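Local atomic coordinates of fiber protein (Snake adenovirus 1, PDB entry 4UMI), a protein that probably forms the spikes protruding from the capsid vertices, whose trimeric head would attach the virion to a receptor on the host cell. Residues G116-Q122 and L136-D142; G146-A152 and G184-I190; W168-P173 and G198-Y204. All blocks are in the same frame, centred on the assembly; numbering follows the deposited sequence.

Contact 1. Residues G116-Q122 and L136-D142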
loop_
_atom_site.group_PDB
_atom_site.type_symbol
_atom_site.label_atom_id
_atom_site.label_comp_id
_atom_site.label_asym_id
_atom_site.label_seq_id
_atom_site.Cartn_x
_atom_site.Cartn_y
_atom_site.Cartn_z
ATOM N N GLY A 116 9.006 -15.368 -20.735
ATOM C CA GLY A 116 7.772 -15.899 -20.169
ATOM C C GLY A 116 7.417 -15.400 -18.779
ATOM O O GLY A 116 6.411 -15.837 -18.206
ATOM N N VAL A 117 8.221 -14.504 -18.219
ATOM C CA VAL A 117 7.835 -13.851 -16.957
ATOM C C VAL A 117 6.698 -12.906 -17.268
ATOM O O VAL A 117 6.754 -12.211 -18.257
ATOM C CB VAL A 117 9.007 -13.057 -16.339
ATOM C CG1 VAL A 117 8.574 -12.255 -15.121
ATOM C CG2 VAL A 117 10.171 -13.970 -15.977
ATOM N N SER A 118 5.710 -12.847 -16.390
ATOM C CA SER A 118 4.572 -11.982 -16.587
ATOM C C SER A 118 4.305 -11.132 -15.366
ATOM O O SER A 118 4.437 -11.615 -14.231
ATOM C CB SER A 118 3.361 -12.733 -17.064
ATOM O OG SER A 118 2.899 -13.561 -16.060
ATOM N N PHE A 119 3.953 -9.881 -15.628
ATOM C CA PHE A 119 3.544 -8.916 -14.623
ATOM C C PHE A 119 2.152 -8.400 -14.916
ATOM O O PHE A 119 1.791 -8.256 -16.075
ATOM C CB PHE A 119 4.466 -7.681 -14.579
ATOM C CG PHE A 119 5.625 -7.829 -13.671
ATOM C CD1 PHE A 119 6.744 -8.549 -14.018
ATOM C CD2 PHE A 119 5.617 -7.170 -12.470
ATOM C CE1 PHE A 119 7.796 -8.640 -13.159
ATOM C CE2 PHE A 119 6.668 -7.253 -11.598
ATOM C CZ PHE A 119 7.771 -7.978 -11.956
ATOM N N ALA A 120 1.391 -8.075 -13.874
ATOM C CA ALA A 120 0.212 -7.251 -14.009
ATOM C C ALA A 120 0.503 -5.936 -13.357
ATOM O O ALA A 120 1.050 -5.862 -12.238
ATOM C CB ALA A 120 -0.976 -7.912 -13.373
ATOM N N PHE A 121 0.180 -4.873 -14.069
ATOM C CA PHE A 121 0.295 -3.510 -13.580
ATOM C C PHE A 121 -1.105 -2.890 -13.532
ATOM O O PHE A 121 -1.903 -3.099 -14.438
ATOM C CB PHE A 121 1.184 -2.676 -14.462
ATOM C CG PHE A 121 2.627 -3.081 -14.414
ATOM C CD1 PHE A 121 3.445 -2.641 -13.398
ATOM C CD2 PHE A 121 3.172 -3.912 -15.363
ATOM C CE1 PHE A 121 4.770 -3.016 -13.344
ATOM C CE2 PHE A 121 4.486 -4.277 -15.315
ATOM C CZ PHE A 121 5.259 -3.863 -14.287
ATOM N N GLN A 122 -1.371 -2.079 -12.522
ATOM C CA GLN A 122 -2.573 -1.266 -12.423
ATOM C C GLN A 122 -2.155 0.171 -12.247
ATOM O O GLN A 122 -1.289 0.479 -11.421
ATOM C CB GLN A 122 -3.493 -1.740 -11.285
ATOM C CG GLN A 122 -4.658 -0.827 -10.933
ATOM C CD GLN A 122 -5.332 -1.247 -9.677
ATOM O OE1 GLN A 122 -4.776 -2.025 -8.882
ATOM N NE2 GLN A 122 -6.484 -0.671 -9.423
ATOM N N LEU A 136 0.887 3.441 -9.114
ATOM C CA LEU A 136 1.212 2.256 -9.887
ATOM C C LEU A 136 1.228 1.035 -8.946
ATOM O O LEU A 136 1.991 1.049 -7.982
ATOM C CB LEU A 136 2.570 2.409 -10.547
ATOM C CG LEU A 136 2.996 1.251 -11.432
ATOM C CD1 LEU A 136 2.143 1.152 -12.694
ATOM C CD2 LEU A 136 4.477 1.368 -11.802
ATOM N N PHE A 137 0.443 0.021 -9.245
ATOM C CA PHE A 137 0.453 -1.231 -8.540
ATOM C C PHE A 137 1.094 -2.258 -9.467
ATOM O O PHE A 137 0.847 -2.265 -10.666
ATOM C CB PHE A 137 -0.971 -1.688 -8.202
ATOM C CG PHE A 137 -1.743 -0.777 -7.312
ATOM C CD1 PHE A 137 -2.561 0.235 -7.808
ATOM C CD2 PHE A 137 -1.734 -0.996 -5.947
ATOM C CE1 PHE A 137 -3.312 0.988 -6.910
ATOM C CE2 PHE A 137 -2.467 -0.227 -5.081
ATOM C CZ PHE A 137 -3.246 0.779 -5.555
ATOM N N ALA A 138 1.951 -3.097 -8.887
ATOM C CA ALA A 138 2.631 -4.126 -9.674
ATOM C C ALA A 138 2.578 -5.474 -8.964
ATOM O O ALA A 138 2.772 -5.529 -7.746
ATOM C CB ALA A 138 4.091 -3.759 -9.864
ATOM N N TYR A 139 2.351 -6.543 -9.714
ATOM C CA TYR A 139 2.327 -7.894 -9.157
ATOM C C TYR A 139 2.913 -8.880 -10.139
ATOM O O TYR A 139 2.639 -8.811 -11.336
ATOM C CB TYR A 139 0.869 -8.342 -8.866
ATOM C CG TYR A 139 0.766 -9.830 -8.578
ATOM C CD1 TYR A 139 1.174 -10.347 -7.368
ATOM C CD2 TYR A 139 0.333 -10.731 -9.544
ATOM C CE1 TYR A 139 1.180 -11.706 -7.109
ATOM C CE2 TYR A 139 0.324 -12.081 -9.293
ATOM C CZ TYR A 139 0.742 -12.565 -8.078
ATOM O OH TYR A 139 0.766 -13.910 -7.804
ATOM N N SER A 140 3.746 -9.807 -9.645
ATOM C CA SER A 140 4.068 -10.980 -10.442
ATOM C C SER A 140 4.133 -12.181 -9.499
ATOM O O SER A 140 4.708 -12.071 -8.431
ATOM C CB SER A 140 5.422 -10.824 -11.119
ATOM O OG SER A 140 5.768 -11.984 -11.850
ATOM N N GLY A 141 3.695 -13.331 -9.989
ATOM C CA GLY A 141 3.880 -14.574 -9.259
ATOM C C GLY A 141 5.275 -15.157 -9.469
ATOM O O GLY A 141 5.680 -16.091 -8.789
ATOM N N ASP A 142 5.940 -14.705 -10.487
ATOM C CA ASP A 142 7.220 -15.230 -10.892
ATOM C C ASP A 142 8.347 -14.706 -10.044
ATOM O O ASP A 142 8.207 -13.728 -9.296
ATOM C CB ASP A 142 7.452 -14.879 -12.349
ATOM C CG ASP A 142 6.415 -15.511 -13.285
ATOM O OD1 ASP A 142 6.015 -16.690 -13.039
ATOM O OD2 ASP A 142 5.965 -14.812 -14.244
HETATM O O HOH W 1 4.436 -16.191 -16.203
HETATM O O HOH W 2 2.767 -13.441 -12.825
#

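Contact 2. Residues G146-A152 and G184-I190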
loop_
_atom_site.group_PDB
_atom_site.type_symbol
_atom_site.label_atom_id
_atom_site.label_comp_id
_atom_site.label_asym_id
_atom_site.label_seq_id
_atom_site.Cartn_x
_atom_site.Cartn_y
_atom_site.Cartn_z
ATOM N N GLY A 146 16.600 -10.793 -13.304
ATOM C CA GLY A 146 17.231 -9.646 -13.957
ATOM C C GLY A 146 16.121 -8.660 -14.277
ATOM O O GLY A 146 14.961 -8.881 -13.952
ATOM N N PRO A 147 16.456 -7.537 -14.913
ATOM C CA PRO A 147 15.435 -6.529 -15.218
ATOM C C PRO A 147 14.323 -7.101 -16.086
ATOM O O PRO A 147 14.542 -7.941 -16.941
ATOM C CB PRO A 147 16.243 -5.433 -15.932
ATOM C CG PRO A 147 17.645 -5.631 -15.442
ATOM C CD PRO A 147 17.792 -7.100 -15.316
ATOM N N PHE A 148 13.107 -6.635 -15.837
ATOM C CA PHE A 148 11.948 -7.018 -16.617
ATOM C C PHE A 148 11.669 -5.942 -17.666
ATOM O O PHE A 148 11.505 -4.788 -17.319
ATOM C CB PHE A 148 10.739 -7.165 -15.694
ATOM C CG PHE A 148 9.478 -7.507 -16.414
ATOM C CD1 PHE A 148 9.228 -8.807 -16.814
ATOM C CD2 PHE A 148 8.558 -6.527 -16.716
ATOM C CE1 PHE A 148 8.065 -9.126 -17.479
ATOM C CE2 PHE A 148 7.403 -6.852 -17.414
ATOM C CZ PHE A 148 7.151 -8.149 -17.771
ATOM N N LYS A 149 11.651 -6.333 -18.943
ATOM C CA LYS A 149 11.407 -5.425 -20.032
ATOM C C LYS A 149 10.308 -5.973 -20.913
ATOM O O LYS A 149 10.341 -7.134 -21.319
ATOM C CB LYS A 149 12.674 -5.285 -20.853
ATOM C CG LYS A 149 13.730 -4.465 -20.179
ATOM C CD LYS A 149 14.986 -4.309 -21.034
ATOM C CE LYS A 149 15.178 -2.890 -21.567
ATOM N NZ LYS A 149 15.695 -1.921 -20.547
ATOM N N ALA A 150 9.340 -5.127 -21.219
ATOM C CA ALA A 150 8.235 -5.552 -22.073
ATOM C C ALA A 150 7.487 -4.346 -22.634
ATOM O O ALA A 150 7.492 -3.269 -22.048
ATOM C CB ALA A 150 7.290 -6.417 -21.297
ATOM N N PRO A 151 6.898 -4.515 -23.825
ATOM C CA PRO A 151 6.106 -3.460 -24.413
ATOM C C PRO A 151 4.890 -3.125 -23.585
ATOM O O PRO A 151 4.229 -4.030 -23.072
ATOM C CB PRO A 151 5.656 -4.058 -25.752
ATOM C CG PRO A 151 6.478 -5.264 -25.976
ATOM C CD PRO A 151 6.913 -5.742 -24.640
ATOM N N ALA A 152 4.633 -1.831 -23.435
ATOM C CA ALA A 152 3.470 -1.333 -22.699
ATOM C C ALA A 152 2.565 -0.576 -23.658
ATOM O O ALA A 152 3.033 -0.001 -24.640
ATOM C CB ALA A 152 3.937 -0.410 -21.611
ATOM N N GLY A 184 7.692 3.282 -25.390
ATOM C CA GLY A 184 6.678 2.271 -25.226
ATOM C C GLY A 184 7.164 0.951 -24.632
ATOM O O GLY A 184 6.446 -0.042 -24.671
ATOM N N ILE A 185 8.414 0.901 -24.164
ATOM C CA ILE A 185 8.956 -0.311 -23.523
ATOM C C ILE A 185 9.101 -0.029 -22.024
ATOM O O ILE A 185 9.789 0.911 -21.649
ATOM C CB ILE A 185 10.340 -0.697 -24.081
ATOM C CG1 ILE A 185 10.272 -0.888 -25.603
ATOM C CG2 ILE A 185 10.874 -1.923 -23.352
ATOM C CD1 ILE A 185 9.370 -2.005 -26.057
ATOM N N LEU A 186 8.409 -0.806 -21.185
ATOM C CA LEU A 186 8.554 -0.685 -19.739
ATOM C C LEU A 186 9.797 -1.436 -19.300
ATOM O O LEU A 186 9.999 -2.574 -19.740
ATOM C CB LEU A 186 7.298 -1.242 -19.096
ATOM C CG LEU A 186 7.282 -1.267 -17.576
ATOM C CD1 LEU A 186 5.864 -1.098 -17.066
ATOM C CD2 LEU A 186 7.885 -2.529 -16.994
ATOM N N THR A 187 10.576 -0.823 -18.422
ATOM C CA THR A 187 11.653 -1.496 -17.736
ATOM C C THR A 187 11.433 -1.448 -16.227
ATOM O O THR A 187 11.113 -0.381 -15.718
ATOM C CB THR A 187 13.026 -0.884 -18.044
ATOM O OG1 THR A 187 13.302 -1.006 -19.443
ATOM C CG2 THR A 187 14.163 -1.584 -17.267
ATOM N N LEU A 188 11.597 -2.604 -15.564
ATOM C CA LEU A 188 11.605 -2.660 -14.105
ATOM C C LEU A 188 12.997 -3.165 -13.758
ATOM O O LEU A 188 13.321 -4.333 -14.014
ATOM C CB LEU A 188 10.528 -3.618 -13.593
ATOM C CG LEU A 188 10.695 -3.984 -12.083
ATOM C CD1 LEU A 188 10.552 -2.835 -11.125
ATOM C CD2 LEU A 188 9.857 -5.154 -11.701
ATOM N N GLU A 189 13.790 -2.286 -13.172
ATOM C CA GLU A 189 15.133 -2.652 -12.699
ATOM C C GLU A 189 15.035 -3.034 -11.243
ATOM O O GLU A 189 14.252 -2.425 -10.549
ATOM C CB GLU A 189 16.073 -1.443 -12.831
ATOM C CG GLU A 189 16.261 -0.962 -14.237
ATOM C CD GLU A 189 17.544 -0.225 -14.449
ATOM O OE1 GLU A 189 18.122 0.359 -13.476
ATOM O OE2 GLU A 189 17.970 -0.239 -15.621
ATOM N N ILE A 190 15.805 -4.011 -10.786
ATOM C CA ILE A 190 15.689 -4.526 -9.442
ATOM C C ILE A 190 16.997 -4.525 -8.674
ATOM O O ILE A 190 18.053 -4.719 -9.207
ATOM C CB ILE A 190 15.072 -5.946 -9.411
ATOM C CG1 ILE A 190 15.867 -6.938 -10.283
ATOM C CG2 ILE A 190 13.659 -5.878 -9.908
ATOM C CD1 ILE A 190 15.351 -8.342 -10.248
#

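Contact 3. Residues W168-P173 and G198-Y204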
loop_
_atom_site.group_PDB
_atom_site.type_symbol
_atom_site.label_atom_id
_atom_site.label_comp_id
_atom_site.label_asym_id
_atom_site.label_seq_id
_atom_site.Cartn_x
_atom_site.Cartn_y
_atom_site.Cartn_z
ATOM N N TRP A 168 9.643 5.402 -11.287
ATOM C CA TRP A 168 8.839 5.039 -10.120
ATOM C C TRP A 168 9.639 4.078 -9.249
ATOM O O TRP A 168 9.841 2.927 -9.589
ATOM C CB TRP A 168 7.586 4.337 -10.577
ATOM C CG TRP A 168 6.699 5.139 -11.508
ATOM C CD1 TRP A 168 7.002 5.526 -12.785
ATOM C CD2 TRP A 168 5.396 5.678 -11.213
ATOM N NE1 TRP A 168 5.958 6.252 -13.300
ATOM C CE2 TRP A 168 4.955 6.366 -12.370
ATOM C CE3 TRP A 168 4.553 5.623 -10.096
ATOM C CZ2 TRP A 168 3.710 7.043 -12.415
ATOM C CZ3 TRP A 168 3.331 6.297 -10.142
ATOM C CH2 TRP A 168 2.931 6.989 -11.307
ATOM N N LEU A 169 10.000 4.560 -8.083
ATOM C CA LEU A 169 10.662 3.767 -7.078
ATOM C C LEU A 169 9.617 2.941 -6.382
ATOM O O LEU A 169 8.603 3.476 -5.940
ATOM C CB LEU A 169 11.380 4.712 -6.112
ATOM C CG LEU A 169 12.162 4.088 -4.988
ATOM C CD1 LEU A 169 13.310 3.240 -5.524
ATOM C CD2 LEU A 169 12.678 5.172 -4.036
ATOM N N ILE A 170 9.791 1.628 -6.318
ATOM C CA ILE A 170 8.782 0.726 -5.834
ATOM C C ILE A 170 9.348 -0.320 -4.908
ATOM O O ILE A 170 10.349 -0.954 -5.208
ATOM C CB ILE A 170 7.992 0.115 -7.003
ATOM C CG1 ILE A 170 6.836 -0.756 -6.528
ATOM C CG2 ILE A 170 8.867 -0.648 -7.971
ATOM C CD1 ILE A 170 5.754 -0.967 -7.575
ATOM N N ALA A 171 8.732 -0.517 -3.757
ATOM C CA ALA A 171 9.103 -1.537 -2.812
ATOM C C ALA A 171 8.292 -2.803 -3.003
ATOM O O ALA A 171 7.079 -2.782 -3.002
ATOM C CB ALA A 171 8.925 -1.055 -1.377
ATOM N N PHE A 172 8.984 -3.930 -3.127
ATOM C CA PHE A 172 8.389 -5.259 -3.076
ATOM C C PHE A 172 8.838 -5.927 -1.767
ATOM O O PHE A 172 9.748 -5.415 -1.120
ATOM C CB PHE A 172 8.841 -6.089 -4.303
ATOM C CG PHE A 172 8.364 -5.578 -5.613
ATOM C CD1 PHE A 172 7.038 -5.752 -5.994
ATOM C CD2 PHE A 172 9.211 -4.897 -6.472
ATOM C CE1 PHE A 172 6.583 -5.321 -7.244
ATOM C CE2 PHE A 172 8.725 -4.450 -7.692
ATOM C CZ PHE A 172 7.425 -4.638 -8.054
ATOM N N PRO A 173 8.278 -7.063 -1.407
ATOM C CA PRO A 173 8.659 -7.593 -0.098
ATOM C C PRO A 173 10.144 -7.922 0.021
ATOM O O PRO A 173 10.745 -7.689 1.071
ATOM C CB PRO A 173 7.793 -8.825 0.047
ATOM C CG PRO A 173 6.545 -8.451 -0.684
ATOM C CD PRO A 173 7.045 -7.680 -1.913
ATOM N N GLY A 198 6.072 -10.881 -5.726
ATOM C CA GLY A 198 4.974 -10.436 -4.914
ATOM C C GLY A 198 4.350 -9.193 -5.475
ATOM O O GLY A 198 4.289 -8.990 -6.689
ATOM N N SER A 199 3.965 -8.295 -4.545
ATOM C CA SER A 199 3.205 -7.116 -4.912
ATOM C C SER A 199 3.782 -5.874 -4.296
ATOM O O SER A 199 4.472 -5.935 -3.285
ATOM C CB SER A 199 1.735 -7.253 -4.503
ATOM O OG SER A 199 1.527 -7.249 -3.104
ATOM N N GLY A 200 3.545 -4.738 -4.936
ATOM C CA GLY A 200 3.961 -3.474 -4.400
ATOM C C GLY A 200 3.254 -2.316 -5.080
ATOM O O GLY A 200 2.620 -2.532 -6.118
ATOM N N SER A 201 3.428 -1.120 -4.548
ATOM C CA SER A 201 2.867 0.054 -5.169
ATOM C C SER A 201 3.743 1.241 -4.989
ATOM O O SER A 201 4.534 1.315 -4.026
ATOM C CB SER A 201 1.468 0.348 -4.691
ATOM O OG SER A 201 1.449 0.601 -3.341
ATOM N N SER A 202 3.626 2.198 -5.900
ATOM C CA SER A 202 4.394 3.426 -5.866
ATOM C C SER A 202 3.461 4.544 -6.271
ATOM O O SER A 202 2.797 4.391 -7.288
ATOM C CB SER A 202 5.540 3.311 -6.882
ATOM O OG SER A 202 6.330 4.491 -7.001
ATOM N N PHE A 203 3.433 5.637 -5.530
ATOM C CA PHE A 203 2.557 6.752 -5.887
ATOM C C PHE A 203 3.296 8.071 -5.811
ATOM O O PHE A 203 4.320 8.205 -5.154
ATOM C CB PHE A 203 1.243 6.776 -5.077
ATOM C CG PHE A 203 1.407 6.979 -3.594
ATOM C CD1 PHE A 203 1.492 8.241 -3.053
ATOM C CD2 PHE A 203 1.479 5.887 -2.732
ATOM C CE1 PHE A 203 1.645 8.425 -1.690
ATOM C CE2 PHE A 203 1.601 6.077 -1.390
ATOM C CZ PHE A 203 1.692 7.332 -0.870
ATOM N N TYR A 204 2.731 9.071 -6.472
ATOM C CA TYR A 204 3.112 10.448 -6.219
ATOM C C TYR A 204 1.834 11.248 -6.039
ATOM O O TYR A 204 0.776 10.916 -6.552
ATOM C CB TYR A 204 4.061 11.102 -7.187
ATOM C CG TYR A 204 3.490 11.354 -8.536
ATOM C CD1 TYR A 204 3.461 10.374 -9.531
ATOM C CD2 TYR A 204 3.074 12.607 -8.902
ATOM C CE1 TYR A 204 2.988 10.626 -10.819
ATOM C CE2 TYR A 204 2.636 12.871 -10.177
ATOM C CZ TYR A 204 2.576 11.887 -11.137
ATOM O OH TYR A 204 2.139 12.150 -12.439
HETATM O O HOH W 3 4.993 -1.286 -2.062
HETATM O O HOH W 4 6.972 1.672 -2.894
#

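Contact 1. Residues G116-Q122 and L136-D142
The carbonyl oxygen of Ser-118 takes two bonds. Ser-140 OG donates to Ser-118 O at 2.8 Å, from a position tilted off the carbonyl plane. The serine holds OG anti to its own N (chi1 178°), which carries the hydroxyl across to that oxygen. A water that also accepts from Gly-141 N gives the second. Ser-140 OG in turn accepts from Asp-142 N, which makes an ST turn where the strand ends. Asp-142 then reaches back across, and its OD2 receives the backbone N of Ser-118 at 2.9 Å in a nearly straight bond (168°). Another water ties this carboxylate oxygen to Gly-116 O.

The CB of Ser-140 sits squarely over the face of the Phe-119 ring, 3.6 Å from its centroid. On the same side of the sheet, Phe-121 CE1 meets Ala-138 CB at 3.6 Å. On the opposite side Gln-122 and Phe-137 run side by side. The amide is held at both ends: OE1 by Lys-133 of a second subunit, NE2 by Asp-106 and by Glu-126 of that subunit.

Paired backbone bonds make this an antiparallel hairpin of strands 118-128 and 131-140. It lies between strands 101-112 and 198-206, with Phe-119 and Phe-121 turned to strand 185-190.

Contact 2. Residues G146-A152 and G184-I190
In Lys-149, CG is anti to the carbonyl carbon (chi1 -74°), and the same is true of OG1 in Thr-187 (chi1 -62°). Lys-149 and Thr-187 are a non-hydrogen-bonded pair, and with these torsions their side chains lie alongside each other, pointing the same way. The lysine chain starts extended, then bends at its last two torsions and turns its amine back over the threonine hydroxyl. Lys-149 NZ donates to Thr-187 OG1 at 2.8 Å. Lys-149 CG also packs on Thr-187 OG1, at 3.6 Å. Glu-189 carries an opposite charge nearby, but its carboxylate is not in contact with the amine.

These strands form an antiparallel pair at one margin of the second sheet of the fibre-head beta-sandwich. Strand 148-151 is outermost and strand 185-190 lies inside it. Phe-148 and Leu-188 are a hydrogen-bonded pair, as are Ala-150 and Leu-186. Beyond them Ala-152 N gives a nearly straight bond (176°) to Gly-184 O, at 2.8 Å.

The face carrying Phe-148, Ala-150, Leu-186 and Leu-188 is buried. There Leu-186 CD2 comes to the edge of the Phe-148 ring, 4.1 Å from Phe-148 CD2. The CB atoms of Phe-148 and Leu-188 also touch. Leu-111 of strand 101-112 packs against Phe-148, Ala-150 and Leu-186, and Leu-160 of helix 154-161 rests on Leu-186.

Contact 3. Residues W168-P173 and G198-Y204
Trp-168 and Tyr-204 pack tightly at one end of this contact. The tyrosine turns an edge toward the face of the indole six-membered ring, offset, with the planes at 60°. Trp-168 CH2 comes within 3.7 Å of Tyr-204 CE1. The edge of the Trp-168 indole also meets the carbonyl of Ser-202, with Ser-202 O 3.5 Å from Trp-168 CZ3. Both polar ends are tied elsewhere: Trp-168 NE1 to Leu-160 O, Tyr-204 OH to Arg-134. Beside them Ser-202 OG donates to Leu-169 O at 2.7 Å, approaching well above the carbonyl plane. It is the one direct hydrogen bond between the segments. With OG anti to the backbone N (chi1 177°), the hydroxyl extends toward the other strand.

Strands 168-172 and 198-206 are, within this chain, the outermost strands of the two sheets of the head sandwich. The segments 168-172 and 198-204 run roughly antiparallel, with 149° between their directions, but do not pair directly. Instead two waters fill the middle. One donates to Ala-171 O and accepts from Ser-201 N. The other accepts from Ala-171 N, at 2.9 Å, and donates to Ser-201 O. This wet part is the looser one: Ala-171 and Ser-201 are partly exposed. Ser-201 points its CB away from the other strand, and Ala-171 points its CB to the side.

On the drier side, Ile-170 CD1 packs on the Gly-200 backbone, and Phe-172 CD1 on the carbonyl carbon of Ser-199. Farther along, Pro-173 CD approaches Ser-199 O at 3.4 Å. The hydroxyl of Ser-199 bonds to Phe-203 N of a second subunit.

In the fold
Contacts 1 and 2 face each other across the sandwich, their centres about 11 Å apart. Phe-119 of contact 1 reaches contact 2 through CZ, 3.5 Å from Leu-188 CD2, and its ring also meets that of Phe-148. Contact 3 is likewise about 11 Å from contact 1, centre to centre. Strand 198-206 is the next strand in the same sheet, and Leu-136 N lies 2.8 Å from Ser-202 O in a probable hydrogen bond. Contacts 2 and 3 are about 14 Å apart between centres and touch lightly, Leu-188 on Ile-170 and Phe-172. Contacts 1 and 3 reach neighbouring subunits of the trimer, whereas contact 2 touches none.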